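Local coordinates for HTH-type transcriptional regulator Rv1985c/MT2039 (Mycobacterium tuberculosis, PDB 3ISP), which probably activates expression of the exporter LysE and represses its own gene, acting as a homodimeric DNA-binding regulator of the LysR family, at residues N102-A107 with L193-D198; M204-A209 with L235-F240. All coordinates share one frame; numbering follows the deposited sequence.

Contact 1 (N102-A107 with L193-D198); sequences NADSMA and LAWNRD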
loop_
_atom_site.group_PDB
_atom_site.type_symbol
_atom_site.label_atom_id
_atom_site.label_comp_id
_atom_site.label_asym_id
_atom_site.label_seq_id
_atom_site.Cartn_x
_atom_site.Cartn_y
_atom_site.Cartn_z
ATOM N N ASN A 102 -18.799 -7.966 -9.500
ATOM C CA ASN A 102 -18.545 -6.562 -9.826
ATOM C C ASN A 102 -19.828 -5.737 -9.833
ATOM O O ASN A 102 -20.877 -6.209 -10.284
ATOM C CB ASN A 102 -17.807 -6.408 -11.156
ATOM C CG ASN A 102 -18.636 -6.864 -12.349
ATOM O OD1 ASN A 102 -18.662 -6.214 -13.391
ATOM N ND2 ASN A 102 -19.310 -7.989 -12.202
ATOM N N ALA A 103 -19.729 -4.502 -9.337
ATOM C CA ALA A 103 -20.882 -3.621 -9.118
ATOM C C ALA A 103 -21.822 -3.538 -10.309
ATOM O O ALA A 103 -23.030 -3.646 -10.164
ATOM C CB ALA A 103 -20.405 -2.223 -8.731
ATOM N N ASP A 104 -21.248 -3.325 -11.486
ATOM C CA ASP A 104 -22.010 -3.211 -12.726
ATOM C C ASP A 104 -22.811 -4.469 -13.089
ATOM O O ASP A 104 -23.875 -4.371 -13.700
ATOM C CB ASP A 104 -21.085 -2.805 -13.875
ATOM C CG ASP A 104 -20.689 -1.343 -13.805
ATOM O OD1 ASP A 104 -21.408 -0.569 -13.125
ATOM O OD2 ASP A 104 -19.664 -0.974 -14.432
ATOM N N SER A 105 -22.322 -5.644 -12.709
ATOM C CA SER A 105 -23.094 -6.857 -12.968
ATOM C C SER A 105 -24.254 -7.021 -12.007
ATOM O O SER A 105 -25.316 -7.508 -12.394
ATOM C CB SER A 105 -22.215 -8.106 -12.947
ATOM O OG SER A 105 -21.250 -8.074 -13.989
ATOM N N MET A 106 -24.055 -6.626 -10.754
ATOM C CA MET A 106 -25.102 -6.801 -9.756
ATOM C C MET A 106 -26.297 -5.904 -10.064
ATOM O O MET A 106 -27.438 -6.268 -9.811
ATOM C CB MET A 106 -24.579 -6.551 -8.333
ATOM C CG MET A 106 -25.667 -6.554 -7.252
ATOM S SD MET A 106 -26.556 -8.120 -7.054
ATOM C CE MET A 106 -25.246 -9.127 -6.473
ATOM N N ALA A 107 -26.036 -4.734 -10.625
ATOM C CA ALA A 107 -27.113 -3.799 -10.895
ATOM C C ALA A 107 -27.876 -4.161 -12.164
ATOM O O ALA A 107 -29.007 -3.716 -12.369
ATOM C CB ALA A 107 -26.583 -2.383 -10.985
ATOM N N LEU A 193 -17.020 11.726 -14.916
ATOM C CA LEU A 193 -17.235 10.990 -13.685
ATOM C C LEU A 193 -16.276 9.801 -13.568
ATOM O O LEU A 193 -15.366 9.622 -14.382
ATOM C CB LEU A 193 -18.665 10.477 -13.635
ATOM C CG LEU A 193 -19.767 11.506 -13.802
ATOM C CD1 LEU A 193 -21.113 10.839 -13.596
ATOM C CD2 LEU A 193 -19.549 12.639 -12.816
ATOM N N ALA A 194 -16.511 8.987 -12.550
ATOM C CA ALA A 194 -15.701 7.816 -12.276
ATOM C C ALA A 194 -16.051 7.284 -10.889
ATOM O O ALA A 194 -16.453 8.045 -10.010
ATOM C CB ALA A 194 -14.225 8.150 -12.359
ATOM N N TRP A 195 -15.902 5.979 -10.701
ATOM C CA TRP A 195 -16.163 5.373 -9.408
ATOM C C TRP A 195 -15.049 5.684 -8.431
ATOM O O TRP A 195 -15.283 5.813 -7.229
ATOM C CB TRP A 195 -16.336 3.859 -9.546
ATOM C CG TRP A 195 -17.694 3.502 -10.005
ATOM C CD1 TRP A 195 -18.320 3.936 -11.146
ATOM C CD2 TRP A 195 -18.619 2.649 -9.337
ATOM N NE1 TRP A 195 -19.588 3.403 -11.220
ATOM C CE2 TRP A 195 -19.794 2.608 -10.121
ATOM C CE3 TRP A 195 -18.573 1.921 -8.151
ATOM C CZ2 TRP A 195 -20.904 1.860 -9.758
ATOM C CZ3 TRP A 195 -19.686 1.181 -7.788
ATOM C CH2 TRP A 195 -20.834 1.155 -8.594
ATOM N N ASN A 196 -13.839 5.805 -8.964
ATOM C CA ASN A 196 -12.653 6.081 -8.159
ATOM C C ASN A 196 -11.414 6.130 -9.043
ATOM O O ASN A 196 -11.527 6.134 -10.267
ATOM C CB ASN A 196 -12.493 5.035 -7.055
ATOM C CG ASN A 196 -12.432 3.631 -7.599
ATOM O OD1 ASN A 196 -11.548 3.294 -8.387
ATOM N ND2 ASN A 196 -13.370 2.801 -7.182
ATOM N N ARG A 197 -10.232 6.157 -8.439
ATOM C CA ARG A 197 -9.002 6.312 -9.222
ATOM C C ARG A 197 -8.707 5.100 -10.104
ATOM O O ARG A 197 -8.228 5.245 -11.230
ATOM C CB ARG A 197 -7.798 6.619 -8.322
ATOM C CG ARG A 197 -8.124 7.463 -7.098
ATOM C CD ARG A 197 -9.095 8.571 -7.421
ATOM N NE ARG A 197 -9.525 9.249 -6.206
ATOM C CZ ARG A 197 -8.927 10.326 -5.706
ATOM N NH1 ARG A 197 -7.873 10.845 -6.326
ATOM N NH2 ARG A 197 -9.385 10.886 -4.591
ATOM N N ASP A 198 -9.009 3.908 -9.598
ATOM C CA ASP A 198 -8.741 2.676 -10.339
ATOM C C ASP A 198 -9.726 2.459 -11.502
ATOM O O ASP A 198 -9.501 1.609 -12.377
ATOM C CB ASP A 198 -8.726 1.463 -9.393
ATOM C CG ASP A 198 -7.840 1.682 -8.165
ATOM O OD1 ASP A 198 -6.937 2.560 -8.216
ATOM O OD2 ASP A 198 -8.056 0.980 -7.145
HETATM O O HOH W 1 -20.523 2.379 -13.855
#

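Contact 2 (M204-A209 with L235-F240); sequences MLVRKA and LGWGMF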
loop_
_atom_site.group_PDB
_atom_site.type_symbol
_atom_site.label_atom_id
_atom_site.label_comp_id
_atom_site.label_asym_id
_atom_site.label_seq_id
_atom_site.Cartn_x
_atom_site.Cartn_y
_atom_site.Cartn_z
ATOM N N MET A 204 -10.545 4.661 -21.160
ATOM C CA MET A 204 -10.418 3.816 -22.339
ATOM C C MET A 204 -11.136 4.459 -23.509
ATOM O O MET A 204 -10.635 4.451 -24.640
ATOM C CB MET A 204 -10.944 2.412 -22.075
ATOM C CG MET A 204 -10.078 1.620 -21.127
ATOM S SD MET A 204 -10.815 0.017 -20.817
ATOM C CE MET A 204 -10.349 -0.231 -19.096
ATOM N N LEU A 205 -12.319 5.007 -23.236
ATOM C CA LEU A 205 -12.895 6.018 -24.110
ATOM C C LEU A 205 -11.927 7.186 -23.982
ATOM O O LEU A 205 -11.085 7.197 -23.086
ATOM C CB LEU A 205 -14.291 6.428 -23.639
ATOM C CG LEU A 205 -15.189 6.970 -24.750
ATOM C CD1 LEU A 205 -16.141 5.893 -25.246
ATOM C CD2 LEU A 205 -15.967 8.181 -24.284
ATOM N N VAL A 206 -12.028 8.171 -24.856
ATOM C CA VAL A 206 -11.040 9.248 -24.857
ATOM C C VAL A 206 -9.804 8.729 -25.564
ATOM O O VAL A 206 -9.386 9.298 -26.573
ATOM C CB VAL A 206 -10.673 9.752 -23.425
ATOM C CG1 VAL A 206 -9.329 10.466 -23.433
ATOM C CG2 VAL A 206 -11.751 10.670 -22.879
ATOM N N ARG A 207 -9.226 7.650 -25.038
ATOM C CA ARG A 207 -8.203 6.906 -25.772
ATOM C C ARG A 207 -8.803 6.402 -27.086
ATOM O O ARG A 207 -8.335 6.741 -28.165
ATOM C CB ARG A 207 -7.676 5.725 -24.950
ATOM C CG ARG A 207 -6.425 6.009 -24.124
ATOM C CD ARG A 207 -5.153 5.550 -24.842
ATOM N NE ARG A 207 -3.987 5.569 -23.955
ATOM C CZ ARG A 207 -2.991 6.450 -24.034
ATOM N NH1 ARG A 207 -3.001 7.390 -24.971
ATOM N NH2 ARG A 207 -1.977 6.387 -23.179
ATOM N N LYS A 208 -9.851 5.596 -26.984
ATOM C CA LYS A 208 -10.529 5.083 -28.161
ATOM C C LYS A 208 -11.016 6.229 -29.056
ATOM O O LYS A 208 -11.023 6.125 -30.285
ATOM C CB LYS A 208 -11.700 4.192 -27.740
ATOM C CG LYS A 208 -12.266 3.323 -28.843
ATOM C CD LYS A 208 -13.246 2.291 -28.301
ATOM C CE LYS A 208 -13.614 1.274 -29.371
ATOM N NZ LYS A 208 -14.929 0.619 -29.127
ATOM N N ALA A 209 -11.409 7.331 -28.427
ATOM C CA ALA A 209 -12.045 8.431 -29.137
ATOM C C ALA A 209 -11.038 9.396 -29.742
ATOM O O ALA A 209 -11.309 10.018 -30.772
ATOM C CB ALA A 209 -12.983 9.176 -28.207
ATOM N N LEU A 235 -23.575 16.450 -13.140
ATOM C CA LEU A 235 -22.206 16.642 -12.659
ATOM C C LEU A 235 -21.136 16.384 -13.722
ATOM O O LEU A 235 -20.102 17.055 -13.747
ATOM C CB LEU A 235 -21.935 15.757 -11.446
ATOM C CG LEU A 235 -22.077 16.430 -10.086
ATOM C CD1 LEU A 235 -21.607 15.493 -8.967
ATOM C CD2 LEU A 235 -21.281 17.727 -10.084
ATOM N N GLY A 236 -21.373 15.401 -14.585
ATOM C CA GLY A 236 -20.380 15.017 -15.573
ATOM C C GLY A 236 -20.843 13.877 -16.451
ATOM O O GLY A 236 -21.923 13.336 -16.231
ATOM N N TRP A 237 -20.039 13.521 -17.450
ATOM C CA TRP A 237 -20.319 12.337 -18.274
ATOM C C TRP A 237 -19.555 11.136 -17.707
ATOM O O TRP A 237 -18.520 11.304 -17.049
ATOM C CB TRP A 237 -19.944 12.559 -19.756
ATOM C CG TRP A 237 -18.455 12.678 -19.997
ATOM C CD1 TRP A 237 -17.702 13.807 -19.909
ATOM C CD2 TRP A 237 -17.552 11.625 -20.340
ATOM N NE1 TRP A 237 -16.382 13.526 -20.179
ATOM C CE2 TRP A 237 -16.269 12.191 -20.449
ATOM C CE3 TRP A 237 -17.701 10.254 -20.560
ATOM C CZ2 TRP A 237 -15.144 11.434 -20.776
ATOM C CZ3 TRP A 237 -16.579 9.512 -20.885
ATOM C CH2 TRP A 237 -15.319 10.104 -20.983
ATOM N N GLY A 238 -20.074 9.937 -17.964
ATOM C CA GLY A 238 -19.470 8.709 -17.477
ATOM C C GLY A 238 -19.922 7.468 -18.230
ATOM O O GLY A 238 -20.926 7.493 -18.937
ATOM N N MET A 239 -19.181 6.374 -18.080
ATOM C CA MET A 239 -19.529 5.132 -18.762
ATOM C C MET A 239 -20.546 4.293 -17.971
ATOM O O MET A 239 -20.328 3.950 -16.802
ATOM C CB MET A 239 -18.269 4.323 -19.051
ATOM C CG MET A 239 -17.111 5.131 -19.597
ATOM S SD MET A 239 -17.279 5.584 -21.323
ATOM C CE MET A 239 -18.346 4.317 -21.967
ATOM N N PHE A 240 -21.644 3.948 -18.628
ATOM C CA PHE A 240 -22.740 3.224 -17.996
ATOM C C PHE A 240 -23.045 1.908 -18.689
ATOM O O PHE A 240 -23.150 1.849 -19.911
ATOM C CB PHE A 240 -24.012 4.074 -18.037
ATOM C CG PHE A 240 -24.129 5.066 -16.913
ATOM C CD1 PHE A 240 -25.026 4.857 -15.883
ATOM C CD2 PHE A 240 -23.361 6.211 -16.895
ATOM C CE1 PHE A 240 -25.150 5.774 -14.845
ATOM C CE2 PHE A 240 -23.488 7.131 -15.865
ATOM C CZ PHE A 240 -24.385 6.910 -14.837
#

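Contact 1 (N102-A107 with L193-D198)
A water molecule sits between Asp104 and Trp195. The water oxygen lies 3.2 Å from Asp104 OD1, near enough to donate, though it has other acceptors in reach. The same water oxygen lies 3.0 Å from Trp195 NE1, whose N-H reaches it in a weak bond. The other carboxylate oxygen of Asp104, OD2, is hydrogen-bonded to the hydroxyl of Tyr165. The direct approach of Asp104 OD1 to the ring is looser, 4.2 Å from Trp195 CZ2. The two side chains run past each other in opposite directions, and the carboxylate stands almost upright to the indole, 87° between planes. Closer packing comes from Ala103, whose CB points toward the indole and meets Trp195 CH2 at 3.4 Å, obliquely to the ring. CZ3 is its next neighbour. The indole reaches the helix with CG anti to its own carbonyl carbon (chi1 -81°). In the two-lobed effector-binding domain of LysR regulators, helix 103-107 follows strand 95-101 in one lobe, and Trp195 probably comes from a loop of the other lobe. The contact thus probably spans the cleft between the lobes, where LysR relatives bind their effectors. Asn102 is the N-cap of the helix; its backbone O accepts from Ser105 N at 2.9 Å and from Met106 N. On the loop side, Trp195 packs against the Phe227 ring, and its backbone N bonds to Asp199 OD2.

Contact 2 (M204-A209 with L235-F240)
Helix 204-209 faces the start of strand 238-240, with Leu205 and Met239 closest in backbone, 8.6 Å between their CA atoms. The helix is kinked here: the N atoms of Val206 and Ala209 make no bond to the preceding turn. The interface between the segments is apolar, and all four residues that meet in it are buried. Leu205 reaches two partners. Its CD2 approaches the six-membered ring of Trp237 obliquely, 3.7 Å from CZ3 and slightly farther from CH2. Its CB lies 3.9 Å from Met239 SD, and CD1 also touches that sulfur. The methionine chain bends at chi2 (-76°), which brings SD against the leucine. Val206 takes the rim of the indole: CG2 lies near the ring plane, 4.1 Å from both Trp237 CZ2 and CH2. Its side chain crosses that of Trp237 at about a right angle. In the periplasmic-binding-protein-like fold of this domain, strand 238-241 lies at an edge of the sheet, next to strand 155-169, and helix 201-210 packs against that sheet. Trp237 stands just before the strand. Its CG lies between the backbone N and the carbonyl carbon (chi1 68°), and the ring extends toward the helix. Phe182 meets the indole edge-to-face and also touches Leu205. Pro167, from strand 155-169, packs on both Leu205 and Met239.

In the fold
The chain leaves strand 95-101 and enters helix 103-107, the first side of contact 1. It then runs through 85 residues, including strands 120-126, 143-146 and 155-169, before loop 193-198 returns to that helix and closes the contact. Contact 2 opens only afterwards, at helix 201-210, and closes a shorter loop of 25 residues that carries helix 224-232. The contacts are in series, neither nested nor crossed. The centres of contact 1 and contact 2 are about 13 Å apart. Contact 1 probably joins two lobes of the regulatory domain, while contact 2 probably packs one lobe internally. They meet where Leu193 N probably bonds to Trp237 O, at 2.6 Å, and where the Leu193 side chain packs on Leu235 and Gly236.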